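Uncharacterized protein (Bacteroides eggerthii, PDB 4FTD) is of unknown function but, as a DUF4623 protein with an immunoglobulin-like domain and a six-bladed beta-propeller, may act in carbohydrate metabolism. Local coordinates at residues Y137-S142 with N407-A412; Y311-I316 with E325-K330; V320-E325 with T380-L385; E329-K334 with K387-E392; A336-A341 with A362-S367. One frame throughout, in Å; residues are numbered along the deposited sequence.

Contact 1 of 5, residues Y137-S142 with N407-A412; sequences YTRCAS and NGNALA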
# COMPACT_ATOMS: atom_id res chain seq x y z
N TYR A 137 -9.44 -14.55 -20.17
CA TYR A 137 -8.24 -14.58 -21.04
C TYR A 137 -7.15 -13.62 -20.58
O TYR A 137 -6.07 -13.64 -21.10
CB TYR A 137 -8.62 -14.38 -22.52
CG TYR A 137 -9.12 -15.68 -23.09
CD1 TYR A 137 -10.38 -16.15 -22.75
CD2 TYR A 137 -8.32 -16.48 -23.89
CE1 TYR A 137 -10.85 -17.36 -23.23
CE2 TYR A 137 -8.78 -17.71 -24.37
CZ TYR A 137 -10.04 -18.15 -24.02
OH TYR A 137 -10.56 -19.34 -24.51
N THR A 138 -7.44 -12.79 -19.59
CA THR A 138 -6.41 -11.94 -18.95
C THR A 138 -6.52 -12.19 -17.46
O THR A 138 -7.56 -11.94 -16.87
CB THR A 138 -6.67 -10.43 -19.19
OG1 THR A 138 -6.63 -10.13 -20.58
CG2 THR A 138 -5.63 -9.57 -18.45
N ARG A 139 -5.46 -12.70 -16.87
CA ARG A 139 -5.43 -13.09 -15.43
C ARG A 139 -4.39 -12.37 -14.63
O ARG A 139 -4.20 -12.61 -13.43
CB ARG A 139 -5.21 -14.60 -15.33
CG ARG A 139 -6.31 -15.36 -16.01
CD ARG A 139 -6.20 -16.86 -15.81
NE ARG A 139 -7.27 -17.49 -16.61
CZ ARG A 139 -7.58 -18.78 -16.57
NH1 ARG A 139 -6.94 -19.59 -15.75
NH2 ARG A 139 -8.51 -19.28 -17.34
N CYS A 140 -3.72 -11.41 -15.25
CA CYS A 140 -2.66 -10.70 -14.59
C CYS A 140 -2.42 -9.32 -15.16
O CYS A 140 -2.39 -9.14 -16.37
CB CYS A 140 -1.38 -11.47 -14.75
SG CYS A 140 0.06 -10.95 -13.75
N ALA A 141 -2.17 -8.39 -14.26
CA ALA A 141 -1.73 -7.04 -14.55
C ALA A 141 -0.73 -6.63 -13.47
O ALA A 141 -0.75 -7.14 -12.36
CB ALA A 141 -2.95 -6.06 -14.63
N SER A 142 0.19 -5.74 -13.82
CA SER A 142 1.21 -5.26 -12.92
C SER A 142 1.44 -3.74 -13.19
O SER A 142 1.02 -3.23 -14.21
CB SER A 142 2.50 -6.07 -13.12
OG SER A 142 3.56 -5.66 -12.25
N ASN A 407 -15.44 -16.11 -9.09
CA ASN A 407 -15.25 -16.93 -10.29
C ASN A 407 -14.20 -18.01 -10.03
O ASN A 407 -13.56 -18.06 -8.96
CB ASN A 407 -14.90 -16.03 -11.51
CG ASN A 407 -13.60 -15.30 -11.35
OD1 ASN A 407 -12.57 -15.94 -11.18
ND2 ASN A 407 -13.61 -13.94 -11.49
N GLY A 408 -14.04 -18.90 -11.00
CA GLY A 408 -13.11 -20.03 -10.86
C GLY A 408 -11.65 -19.71 -11.18
O GLY A 408 -10.84 -20.59 -11.11
N ASN A 409 -11.30 -18.47 -11.51
CA ASN A 409 -9.94 -18.12 -11.90
C ASN A 409 -9.59 -16.71 -11.39
O ASN A 409 -9.22 -15.84 -12.16
CB ASN A 409 -9.78 -18.28 -13.43
CG ASN A 409 -10.94 -17.68 -14.19
OD1 ASN A 409 -11.65 -18.39 -14.89
ND2 ASN A 409 -11.19 -16.38 -13.99
N ALA A 410 -9.71 -16.55 -10.07
CA ALA A 410 -9.71 -15.26 -9.40
C ALA A 410 -8.29 -14.78 -9.06
O ALA A 410 -7.98 -14.35 -7.93
CB ALA A 410 -10.61 -15.36 -8.15
N LEU A 411 -7.42 -14.81 -10.06
CA LEU A 411 -6.05 -14.36 -9.87
C LEU A 411 -6.10 -12.81 -9.67
O LEU A 411 -6.88 -12.08 -10.38
CB LEU A 411 -5.11 -14.77 -11.04
CG LEU A 411 -4.68 -16.26 -11.10
CD1 LEU A 411 -3.93 -16.69 -9.83
CD2 LEU A 411 -5.86 -17.16 -11.42
N ALA A 412 -5.35 -12.37 -8.66
CA ALA A 412 -5.28 -10.97 -8.25
C ALA A 412 -3.83 -10.58 -8.00
O ALA A 412 -3.03 -11.42 -7.57
CB ALA A 412 -6.10 -10.70 -6.99

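Contact 2 of 5, residues Y311-I316 with E325-K330; sequences YLWSGI and ESLGEK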
# COMPACT_ATOMS: atom_id res chain seq x y z
N TYR A 311 9.36 -13.72 4.13
CA TYR A 311 8.33 -13.55 3.09
C TYR A 311 6.96 -13.67 3.70
O TYR A 311 6.82 -14.24 4.80
CB TYR A 311 8.47 -14.64 2.01
CG TYR A 311 9.80 -14.62 1.28
CD1 TYR A 311 11.00 -15.01 1.91
CD2 TYR A 311 9.87 -14.18 -0.05
CE1 TYR A 311 12.21 -14.95 1.24
CE2 TYR A 311 11.08 -14.13 -0.72
CZ TYR A 311 12.25 -14.51 -0.07
OH TYR A 311 13.44 -14.42 -0.75
N LEU A 312 5.95 -13.16 2.99
CA LEU A 312 4.58 -13.32 3.41
C LEU A 312 3.93 -14.25 2.39
O LEU A 312 4.04 -14.04 1.20
CB LEU A 312 3.85 -12.00 3.53
CG LEU A 312 4.26 -11.00 4.59
CD1 LEU A 312 3.28 -9.83 4.49
CD2 LEU A 312 4.23 -11.64 5.98
N TRP A 313 3.30 -15.30 2.87
CA TRP A 313 2.57 -16.24 2.05
C TRP A 313 1.10 -16.14 2.41
O TRP A 313 0.75 -16.11 3.58
CB TRP A 313 3.06 -17.64 2.35
CG TRP A 313 2.31 -18.78 1.72
CD1 TRP A 313 1.71 -18.80 0.48
CD2 TRP A 313 2.16 -20.09 2.24
NE1 TRP A 313 1.16 -20.02 0.23
CE2 TRP A 313 1.45 -20.85 1.28
CE3 TRP A 313 2.55 -20.71 3.44
CZ2 TRP A 313 1.10 -22.18 1.48
CZ3 TRP A 313 2.21 -22.06 3.64
CH2 TRP A 313 1.50 -22.78 2.66
N SER A 314 0.25 -16.04 1.40
CA SER A 314 -1.17 -16.18 1.58
C SER A 314 -1.83 -16.82 0.37
O SER A 314 -1.22 -16.95 -0.74
CB SER A 314 -1.85 -14.86 1.96
OG SER A 314 -2.10 -14.04 0.82
N GLY A 315 -3.08 -17.25 0.60
CA GLY A 315 -3.92 -17.91 -0.39
C GLY A 315 -5.39 -17.82 0.02
O GLY A 315 -5.74 -17.19 1.04
N ILE A 316 -6.23 -18.48 -0.75
CA ILE A 316 -7.67 -18.40 -0.56
C ILE A 316 -8.09 -18.79 0.84
O ILE A 316 -8.86 -18.07 1.48
CB ILE A 316 -8.46 -19.15 -1.68
CG1 ILE A 316 -8.13 -18.55 -3.07
CG2 ILE A 316 -9.95 -19.07 -1.44
CD1 ILE A 316 -8.39 -17.06 -3.23
N GLU A 325 12.59 -18.45 3.66
CA GLU A 325 12.67 -18.62 2.19
C GLU A 325 12.40 -20.06 1.68
O GLU A 325 12.36 -20.29 0.49
CB GLU A 325 13.94 -18.01 1.57
CG GLU A 325 15.24 -18.80 1.74
CD GLU A 325 16.32 -18.32 0.77
OE1 GLU A 325 16.42 -17.10 0.54
OE2 GLU A 325 17.07 -19.15 0.23
N SER A 326 12.21 -21.01 2.60
CA SER A 326 11.79 -22.39 2.29
C SER A 326 10.33 -22.62 2.60
O SER A 326 9.88 -23.77 2.63
CB SER A 326 12.63 -23.38 3.12
OG SER A 326 13.95 -23.28 2.67
N LEU A 327 9.59 -21.54 2.85
CA LEU A 327 8.19 -21.57 3.21
C LEU A 327 7.92 -22.21 4.59
O LEU A 327 6.80 -22.62 4.87
CB LEU A 327 7.38 -22.27 2.11
CG LEU A 327 6.24 -21.43 1.56
CD1 LEU A 327 6.87 -20.33 0.70
CD2 LEU A 327 5.31 -22.31 0.76
N GLY A 328 8.94 -22.28 5.45
CA GLY A 328 8.73 -22.73 6.82
C GLY A 328 7.95 -21.66 7.56
O GLY A 328 8.34 -20.49 7.53
N GLU A 329 6.85 -22.05 8.24
CA GLU A 329 5.91 -21.11 8.86
C GLU A 329 6.47 -20.51 10.14
O GLU A 329 6.81 -21.23 11.03
CB GLU A 329 4.52 -21.77 9.06
CG GLU A 329 3.85 -22.13 7.71
CD GLU A 329 2.39 -22.57 7.80
OE1 GLU A 329 1.59 -21.95 8.54
OE2 GLU A 329 2.02 -23.55 7.11
N LYS A 330 6.59 -19.19 10.19
CA LYS A 330 7.10 -18.46 11.37
C LYS A 330 5.94 -17.89 12.16
O LYS A 330 5.96 -17.94 13.36
CB LYS A 330 8.08 -17.32 10.96
CG LYS A 330 9.57 -17.62 11.13
CD LYS A 330 10.04 -18.89 10.40
CE LYS A 330 11.48 -19.26 10.78
NZ LYS A 330 11.75 -20.71 10.63
O HOH W 1 15.50 -14.51 0.91

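Contact 3 of 5, residues V320-E325 with T380-L385; sequences VTLVDE and TIEDAL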
# COMPACT_ATOMS: atom_id res chain seq x y z
N VAL A 320 -2.57 -14.57 5.81
CA VAL A 320 -1.25 -13.96 5.64
C VAL A 320 -0.32 -14.52 6.74
O VAL A 320 -0.59 -14.37 7.94
CB VAL A 320 -1.32 -12.41 5.66
CG1 VAL A 320 0.06 -11.80 5.65
CG2 VAL A 320 -2.13 -11.91 4.45
N THR A 321 0.73 -15.20 6.31
CA THR A 321 1.64 -15.93 7.18
C THR A 321 3.08 -15.53 6.86
O THR A 321 3.50 -15.56 5.69
CB THR A 321 1.48 -17.47 6.97
OG1 THR A 321 0.11 -17.89 7.19
CG2 THR A 321 2.43 -18.27 7.85
N LEU A 322 3.82 -15.19 7.90
CA LEU A 322 5.24 -14.91 7.79
C LEU A 322 5.95 -16.28 7.68
O LEU A 322 5.72 -17.15 8.52
CB LEU A 322 5.73 -14.14 9.03
CG LEU A 322 7.20 -13.71 9.09
CD1 LEU A 322 7.44 -12.70 7.99
CD2 LEU A 322 7.58 -13.13 10.45
N VAL A 323 6.80 -16.43 6.67
CA VAL A 323 7.56 -17.66 6.41
C VAL A 323 9.02 -17.37 6.06
O VAL A 323 9.35 -16.26 5.69
CB VAL A 323 6.92 -18.47 5.26
CG1 VAL A 323 5.45 -18.80 5.59
CG2 VAL A 323 6.99 -17.70 3.96
N ASP A 324 9.90 -18.36 6.21
CA ASP A 324 11.30 -18.23 5.76
C ASP A 324 11.39 -18.49 4.26
O ASP A 324 10.37 -18.73 3.62
CB ASP A 324 12.24 -19.15 6.60
CG ASP A 324 11.92 -20.64 6.46
OD1 ASP A 324 11.46 -21.08 5.36
OD2 ASP A 324 12.15 -21.37 7.45
N GLU A 325 12.59 -18.45 3.66
CA GLU A 325 12.67 -18.62 2.19
C GLU A 325 12.40 -20.06 1.68
O GLU A 325 12.36 -20.29 0.49
CB GLU A 325 13.94 -18.01 1.57
CG GLU A 325 15.24 -18.80 1.74
CD GLU A 325 16.32 -18.32 0.77
OE1 GLU A 325 16.42 -17.10 0.54
OE2 GLU A 325 17.07 -19.15 0.23
N THR A 380 9.82 -5.62 14.28
CA THR A 380 9.98 -6.47 13.12
C THR A 380 8.61 -6.76 12.51
O THR A 380 7.56 -6.45 13.10
CB THR A 380 10.63 -7.78 13.54
OG1 THR A 380 9.72 -8.48 14.41
CG2 THR A 380 11.95 -7.51 14.31
N ILE A 381 8.60 -7.37 11.33
CA ILE A 381 7.33 -7.69 10.70
C ILE A 381 6.55 -8.70 11.58
O ILE A 381 5.32 -8.59 11.70
CB ILE A 381 7.51 -8.16 9.22
CG1 ILE A 381 6.13 -8.33 8.54
CG2 ILE A 381 8.37 -9.43 9.14
CD1 ILE A 381 5.32 -7.06 8.47
N GLU A 382 7.25 -9.64 12.22
CA GLU A 382 6.60 -10.59 13.14
C GLU A 382 5.95 -9.87 14.33
O GLU A 382 4.83 -10.18 14.71
CB GLU A 382 7.56 -11.67 13.64
CG GLU A 382 6.87 -12.66 14.57
CD GLU A 382 7.69 -13.89 14.91
OE1 GLU A 382 8.56 -14.29 14.12
OE2 GLU A 382 7.42 -14.49 15.98
N ASP A 383 6.66 -8.91 14.91
CA ASP A 383 6.10 -8.07 15.98
C ASP A 383 4.87 -7.32 15.48
O ASP A 383 3.85 -7.24 16.17
CB ASP A 383 7.11 -7.04 16.50
CG ASP A 383 8.32 -7.66 17.19
OD1 ASP A 383 8.16 -8.69 17.88
OD2 ASP A 383 9.43 -7.11 17.06
N ALA A 384 4.96 -6.77 14.27
CA ALA A 384 3.86 -5.98 13.72
C ALA A 384 2.61 -6.85 13.51
O ALA A 384 1.51 -6.44 13.89
CB ALA A 384 4.29 -5.27 12.44
N LEU A 385 2.78 -8.06 12.98
CA LEU A 385 1.66 -8.99 12.78
C LEU A 385 1.06 -9.41 14.13
O LEU A 385 -0.15 -9.49 14.25
CB LEU A 385 2.08 -10.21 11.95
CG LEU A 385 2.47 -9.92 10.50
CD1 LEU A 385 3.18 -11.10 9.86
CD2 LEU A 385 1.24 -9.53 9.70

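Contact 4 of 5, residues E329-K334 with K387-E392; sequences EKYKSK and KFDEGE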
# COMPACT_ATOMS: atom_id res chain seq x y z
N GLU A 329 6.85 -22.05 8.24
CA GLU A 329 5.91 -21.11 8.86
C GLU A 329 6.47 -20.51 10.14
O GLU A 329 6.81 -21.23 11.03
CB GLU A 329 4.52 -21.77 9.06
CG GLU A 329 3.85 -22.13 7.71
CD GLU A 329 2.39 -22.57 7.80
OE1 GLU A 329 1.59 -21.95 8.54
OE2 GLU A 329 2.02 -23.55 7.11
N LYS A 330 6.59 -19.19 10.19
CA LYS A 330 7.10 -18.46 11.37
C LYS A 330 5.94 -17.89 12.16
O LYS A 330 5.96 -17.94 13.36
CB LYS A 330 8.08 -17.32 10.96
CG LYS A 330 9.57 -17.62 11.13
CD LYS A 330 10.04 -18.89 10.40
CE LYS A 330 11.48 -19.26 10.78
NZ LYS A 330 11.75 -20.71 10.63
N TYR A 331 4.93 -17.31 11.49
CA TYR A 331 3.77 -16.75 12.21
C TYR A 331 2.54 -16.61 11.33
O TYR A 331 2.59 -15.92 10.35
CB TYR A 331 4.14 -15.39 12.85
CG TYR A 331 3.03 -14.83 13.69
CD1 TYR A 331 2.83 -15.26 15.00
CD2 TYR A 331 2.13 -13.90 13.17
CE1 TYR A 331 1.78 -14.77 15.77
CE2 TYR A 331 1.07 -13.41 13.94
CZ TYR A 331 0.91 -13.85 15.23
OH TYR A 331 -0.13 -13.37 15.96
N LYS A 332 1.43 -17.22 11.74
CA LYS A 332 0.16 -17.14 11.03
C LYS A 332 -0.64 -15.99 11.62
O LYS A 332 -0.94 -16.01 12.77
CB LYS A 332 -0.63 -18.45 11.17
CG LYS A 332 -1.85 -18.50 10.27
CD LYS A 332 -2.53 -19.85 10.24
CE LYS A 332 -3.42 -20.08 11.43
NZ LYS A 332 -4.46 -21.07 11.06
N SER A 333 -0.97 -14.97 10.83
CA SER A 333 -1.76 -13.83 11.31
C SER A 333 -3.25 -14.07 11.13
O SER A 333 -3.68 -15.12 10.61
CB SER A 333 -1.36 -12.54 10.59
OG SER A 333 -1.99 -12.42 9.32
N LYS A 334 -4.04 -13.08 11.53
CA LYS A 334 -5.50 -13.12 11.38
C LYS A 334 -5.98 -12.44 10.09
O LYS A 334 -7.17 -12.46 9.83
CB LYS A 334 -6.19 -12.46 12.58
CG LYS A 334 -5.98 -13.21 13.87
CD LYS A 334 -6.45 -12.38 15.07
CE LYS A 334 -6.44 -13.17 16.37
NZ LYS A 334 -6.71 -12.25 17.51
N LYS A 387 1.12 -7.63 16.95
CA LYS A 387 0.43 -6.46 17.53
C LYS A 387 -0.89 -6.22 16.83
O LYS A 387 -1.87 -5.94 17.50
CB LYS A 387 1.32 -5.21 17.55
CG LYS A 387 2.45 -5.32 18.58
CD LYS A 387 3.15 -3.99 18.88
CE LYS A 387 4.06 -4.07 20.11
NZ LYS A 387 5.28 -4.89 19.83
N PHE A 388 -0.94 -6.41 15.51
CA PHE A 388 -2.20 -6.34 14.77
C PHE A 388 -3.18 -7.35 15.37
O PHE A 388 -4.26 -6.97 15.85
CB PHE A 388 -1.99 -6.60 13.26
CG PHE A 388 -3.26 -6.59 12.47
CD1 PHE A 388 -3.79 -5.41 11.98
CD2 PHE A 388 -3.96 -7.78 12.23
CE1 PHE A 388 -4.99 -5.41 11.26
CE2 PHE A 388 -5.15 -7.79 11.52
CZ PHE A 388 -5.66 -6.61 11.03
N ASP A 389 -2.78 -8.61 15.40
CA ASP A 389 -3.65 -9.69 15.91
C ASP A 389 -4.20 -9.43 17.31
O ASP A 389 -5.36 -9.71 17.56
CB ASP A 389 -2.93 -11.04 15.90
CG ASP A 389 -2.82 -11.65 14.47
OD1 ASP A 389 -3.36 -11.07 13.49
OD2 ASP A 389 -2.19 -12.73 14.36
N GLU A 390 -3.34 -8.92 18.19
CA GLU A 390 -3.70 -8.60 19.57
C GLU A 390 -4.63 -7.39 19.73
O GLU A 390 -5.35 -7.34 20.70
CB GLU A 390 -2.44 -8.38 20.41
CG GLU A 390 -1.65 -9.67 20.61
CD GLU A 390 -0.19 -9.45 20.97
OE1 GLU A 390 0.23 -8.30 21.22
OE2 GLU A 390 0.54 -10.47 20.98
N GLY A 391 -4.62 -6.44 18.80
CA GLY A 391 -5.49 -5.25 18.89
C GLY A 391 -6.97 -5.59 18.75
O GLY A 391 -7.33 -6.71 18.35
N GLU A 392 -7.82 -4.63 19.08
CA GLU A 392 -9.28 -4.82 19.04
C GLU A 392 -9.79 -4.68 17.59
O GLU A 392 -10.67 -5.41 17.18
CB GLU A 392 -10.01 -3.86 20.02
O HOH W 2 -3.26 -15.23 14.49

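Contact 5 of 5, residues A336-A341 with A362-S367; sequences AGEAVA and AASKAS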
# COMPACT_ATOMS: atom_id res chain seq x y z
N ALA A 336 -7.06 -12.47 6.66
CA ALA A 336 -7.58 -13.56 5.82
C ALA A 336 -8.57 -12.95 4.83
O ALA A 336 -8.21 -12.02 4.13
CB ALA A 336 -8.25 -14.63 6.69
N GLY A 337 -9.79 -13.46 4.74
CA GLY A 337 -10.78 -12.93 3.76
C GLY A 337 -10.39 -13.06 2.28
O GLY A 337 -10.84 -12.27 1.42
N GLU A 338 -9.57 -14.08 1.97
CA GLU A 338 -9.04 -14.39 0.65
C GLU A 338 -8.04 -13.34 0.14
O GLU A 338 -7.90 -13.19 -1.08
CB GLU A 338 -10.15 -14.63 -0.40
CG GLU A 338 -11.24 -15.63 0.05
CD GLU A 338 -12.16 -16.04 -1.09
OE1 GLU A 338 -11.83 -15.81 -2.29
OE2 GLU A 338 -13.23 -16.59 -0.79
N ALA A 339 -7.38 -12.63 1.08
CA ALA A 339 -6.29 -11.72 0.78
C ALA A 339 -5.16 -12.53 0.15
O ALA A 339 -4.71 -13.54 0.67
CB ALA A 339 -5.79 -11.02 2.04
N VAL A 340 -4.77 -12.08 -1.02
CA VAL A 340 -3.68 -12.63 -1.79
C VAL A 340 -2.75 -11.47 -2.21
O VAL A 340 -2.99 -10.30 -1.88
CB VAL A 340 -4.17 -13.48 -3.02
CG1 VAL A 340 -5.02 -14.68 -2.53
CG2 VAL A 340 -4.94 -12.67 -4.05
N ALA A 341 -1.64 -11.82 -2.84
CA ALA A 341 -0.59 -10.87 -3.22
C ALA A 341 -0.15 -9.90 -2.07
O ALA A 341 -0.12 -8.71 -2.25
CB ALA A 341 -1.03 -10.09 -4.46
N ALA A 362 -17.70 -19.30 -7.17
CA ALA A 362 -18.95 -18.58 -7.39
C ALA A 362 -19.64 -18.18 -6.10
O ALA A 362 -20.33 -17.17 -6.09
CB ALA A 362 -19.87 -19.40 -8.26
N ALA A 363 -19.45 -18.94 -5.01
CA ALA A 363 -20.10 -18.68 -3.72
C ALA A 363 -19.25 -17.80 -2.79
O ALA A 363 -19.67 -17.44 -1.72
CB ALA A 363 -20.42 -20.00 -3.03
N SER A 364 -18.06 -17.42 -3.22
CA SER A 364 -17.20 -16.62 -2.35
C SER A 364 -17.84 -15.31 -1.87
O SER A 364 -18.47 -14.60 -2.63
CB SER A 364 -15.92 -16.23 -3.03
OG SER A 364 -15.27 -15.30 -2.17
N LYS A 365 -17.60 -14.99 -0.61
CA LYS A 365 -18.07 -13.77 -0.01
C LYS A 365 -16.90 -12.81 0.19
O LYS A 365 -17.02 -11.88 0.96
CB LYS A 365 -18.82 -14.09 1.31
CG LYS A 365 -20.08 -14.96 1.12
CD LYS A 365 -20.57 -15.58 2.42
CE LYS A 365 -21.91 -16.30 2.30
NZ LYS A 365 -22.95 -15.42 1.70
N ALA A 366 -15.77 -13.00 -0.51
CA ALA A 366 -14.64 -12.09 -0.38
C ALA A 366 -15.07 -10.67 -0.79
O ALA A 366 -15.93 -10.49 -1.66
CB ALA A 366 -13.45 -12.56 -1.26
N SER A 367 -14.47 -9.66 -0.19
CA SER A 367 -14.76 -8.25 -0.58
C SER A 367 -14.42 -7.90 -2.06
O SER A 367 -14.97 -6.93 -2.63
CB SER A 367 -14.03 -7.28 0.37
OG SER A 367 -12.60 -7.45 0.23
O HOH W 3 -12.67 -10.50 1.94

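Contact 1 of 5, residues Y137-S142 with N407-A412
The guanidinium of Arg139 carries the CB of Asn409 over the centre of one face, with Asn409 CB 3.9 Å from Arg139 CZ. The amide of Asn409 lies nearly flat against that plane, turned from it by 24°, so the two groups are stacked. Asn136 bonds to both side chains: its backbone O accepts from Arg139 NE, and its ND2 donates to Asn409 OD1. The amide is held at its other end too, where Asn409 ND2 is bound by Gln437 OE1. The arginine chain is extended from CG to NE (chi2 -174°, chi3 -176°), which carries the guanidinium to Asn409. Tyr190, Asn193 and Met194 of strand 190-198 also touch this side chain. The contact belongs to the beta-propeller: strand 138-143 is an outermost strand of its four-stranded antiparallel sheet, and 407-412 is the loop that leads into strand 412-420 of another sheet. With an alanine in place of Arg139, Asn409 CB would probably lose the flat group packed on it, and the Asn136 carbonyl its side-chain donor. Further along, Leu411 points its CB at the backbone of Arg139, with Leu411 CB 3.3 Å from Arg139 O. That carbonyl accepts a hydrogen bond from Gln413 NE2. The loop is braced from within by an Asx turn, in which Asn409 N donates to Asn407 OD1 at 2.9 Å, in the carbonyl plane. Ala410 follows as the centre of an inverse gamma turn.

Contact 2 of 5, residues Y311-I316 with E325-K330
Leu327 sets its CD2 methyl squarely over one face of the Trp313 indole. The methyl lies 4.0 Å from the centroid of the Trp313 six-membered ring and only 4° off the ring normal, a clear CH-pi contact. Trp313 has CG anti to its own N (chi1 173°), which stands the indole up from the strand to meet the methyl. This is the packed part: Val302 touches both side chains, and Trp313 NE1 is bound by Thr300 OG1. Strands 311-315 and 329-332 belong to one antiparallel propeller sheet, with 318-323 between them. From the loop 325-328, which joins the latter two, Leu327 reaches across to Trp313. Tyr311 and Glu325 also pack closely, side by side and pointing the same way, with Glu325 CB 3.5 Å from Tyr311 CE1. Their polar ends open to a water, which donates to Glu325 OE1 at 2.8 Å and lies 2.6 Å from Tyr311 OH. Glu325 OE2 is paired with Lys273. The looser, solvent side is exposed Glu329. It brings OE2 to the edge of the indole, 3.8 Å from Trp313 CZ3, with the carboxylate almost perpendicular to the ring. The same OE2 forms a salt bridge with Lys293.

Contact 3 of 5, residues V320-E325 with T380-L385
A strand of a propeller sheet meets the start of helix 381-390 here, and Leu322 packs against one side of the helix. Its CD1 packs on Ile381 CG2 at 3.6 Å. Its other methyl, CD2, presses on the aliphatic base of Glu382, 3.5 Å from Glu382 CB. Leu385, one turn further on, reaches Leu322 CB with CD1 at 4.1 Å. The leucine CG stands opposite the backbone N across the CA-CB bond (chi1 -178°), and this aims the branched end at the helix, CD1 going to Ile381 and CD2 to Glu382. Strand 320-323 and helix 381-385 run roughly antiparallel, at 153°, with axes 9.7 Å apart at closest approach. The helix packs on strand 318-323, an inner strand of a four-stranded antiparallel sheet, and through Leu385 and Tyr331 on outermost strand 329-332. Its start is fixed by a capping box. Asp383 N donates to Thr380 OG1 at 3.1 Å, and Thr380 N donates back to Asp383 OD2 at 3.2 Å, on the anti side of the carboxylate. Glu382 meets Leu322 mainly through CB, while its OE2 forms a salt bridge with Lys386. Leu312 of strand 311-315 and Gln310 also touch Leu322.

Contact 4 of 5, residues E329-K334 with K387-E392
Asp389 and Tyr331 approach each other from opposite directions, and the hydroxyl meets one carboxylate oxygen. Tyr331 OH donates to Asp389 OD2 at 2.7 Å, on the anti side and 25° out of the carboxylate plane. That oxygen lies at the edge of the phenol ring, the two planes being 35° apart. Tyr331 reaches it because CG is turned opposite the backbone N (chi1 -175°). The other oxygen takes the backbone: Lys334 N donates to Asp389 OD1 at 2.9 Å, from the syn side. Lys334 runs obliquely across the aspartate as an extended chain, with its CB 3.3 Å from Asp389 OD1. Its tip turns to the helix backbone, where Lys334 NZ donates to Asp389 O at 2.9 Å from above the carbonyl plane. A water donates to both Asp389 OD2 and Lys332 O. Replacing Asp389 by an alanine is likely to leave the Tyr331 hydroxyl, the Lys334 amide and this water without their shared partner. The aspartate sits in the last turn of helix 381-390, the chain leaving the helix at Gly391, and its O is also bound by His394. Leu385 and Lys386 of that helix touch Tyr331, so the helix is held against outermost strand 329-332 and the chain just after it.

Contact 5 of 5, residues A336-A341 with A362-S367
Glu338 stretches its chain toward the loop 362-367, with CG opposite its own carbonyl carbon (chi1 -50°) and the rest extended. Ser364 answers with OG opposite its backbone N (chi1 171°), and the hydroxyl comes to the end of the acid. Ser364 OG donates to Glu338 OE2 at 2.8 Å. The hydroxyl lies well above the carboxylate plane, 46° out of it. The same OG also accepts from Ala366 N at 2.9 Å in a nearly straight bond. It thus donates one bond and accepts another, which limits its rotation. The other acid oxygen, OE1, accepts from Gln360 N and more weakly from Gly359 N. The carboxylate thus ties the turn to two points of the loop that follows strand 350-357. Beside it, the Ala366 methyl packs against the acid, 3.7 Å from Glu338 CD, and also lies 3.8 Å from Gly337 O. A water completes the join: it donates to Gly337 O at 2.6 Å and accepts from Ser367 N at 2.9 Å. Gly337 and Glu338 have positive phi, and Ala336 to Ala339 form a type I' beta turn, closed by Ala339 N to Ala336 O. Across from it, Ser364 heads an ST turn. Two polar turns are thus joined at the surface of the propeller, where the turn before strand 339-340 meets the loop between strands 350-357 and 369-374.

Contacts 1, 2 and 3 are buried, contact 4 is partly buried and contact 5 lies at the surface. Contacts 2, 3 and 4 share one propeller sheet: strand 318-323 of contact 3 lies between the strands used by contact 2, and contacts 3 and 4 hold the two ends of helix 381-390. Contact 3 is almost wholly aliphatic. Contact 2 adds an aromatic face and a water, while contact 4 depends on hydrogen bonds. Contact 1 rests on a stacked guanidinium and amide, and contact 5 on a carboxylate and a hydroxyl. Contacts 1 and 5 touch where Ala412 packs on Val340. Ser314 OG links contacts 2 and 5 through Ala339 O.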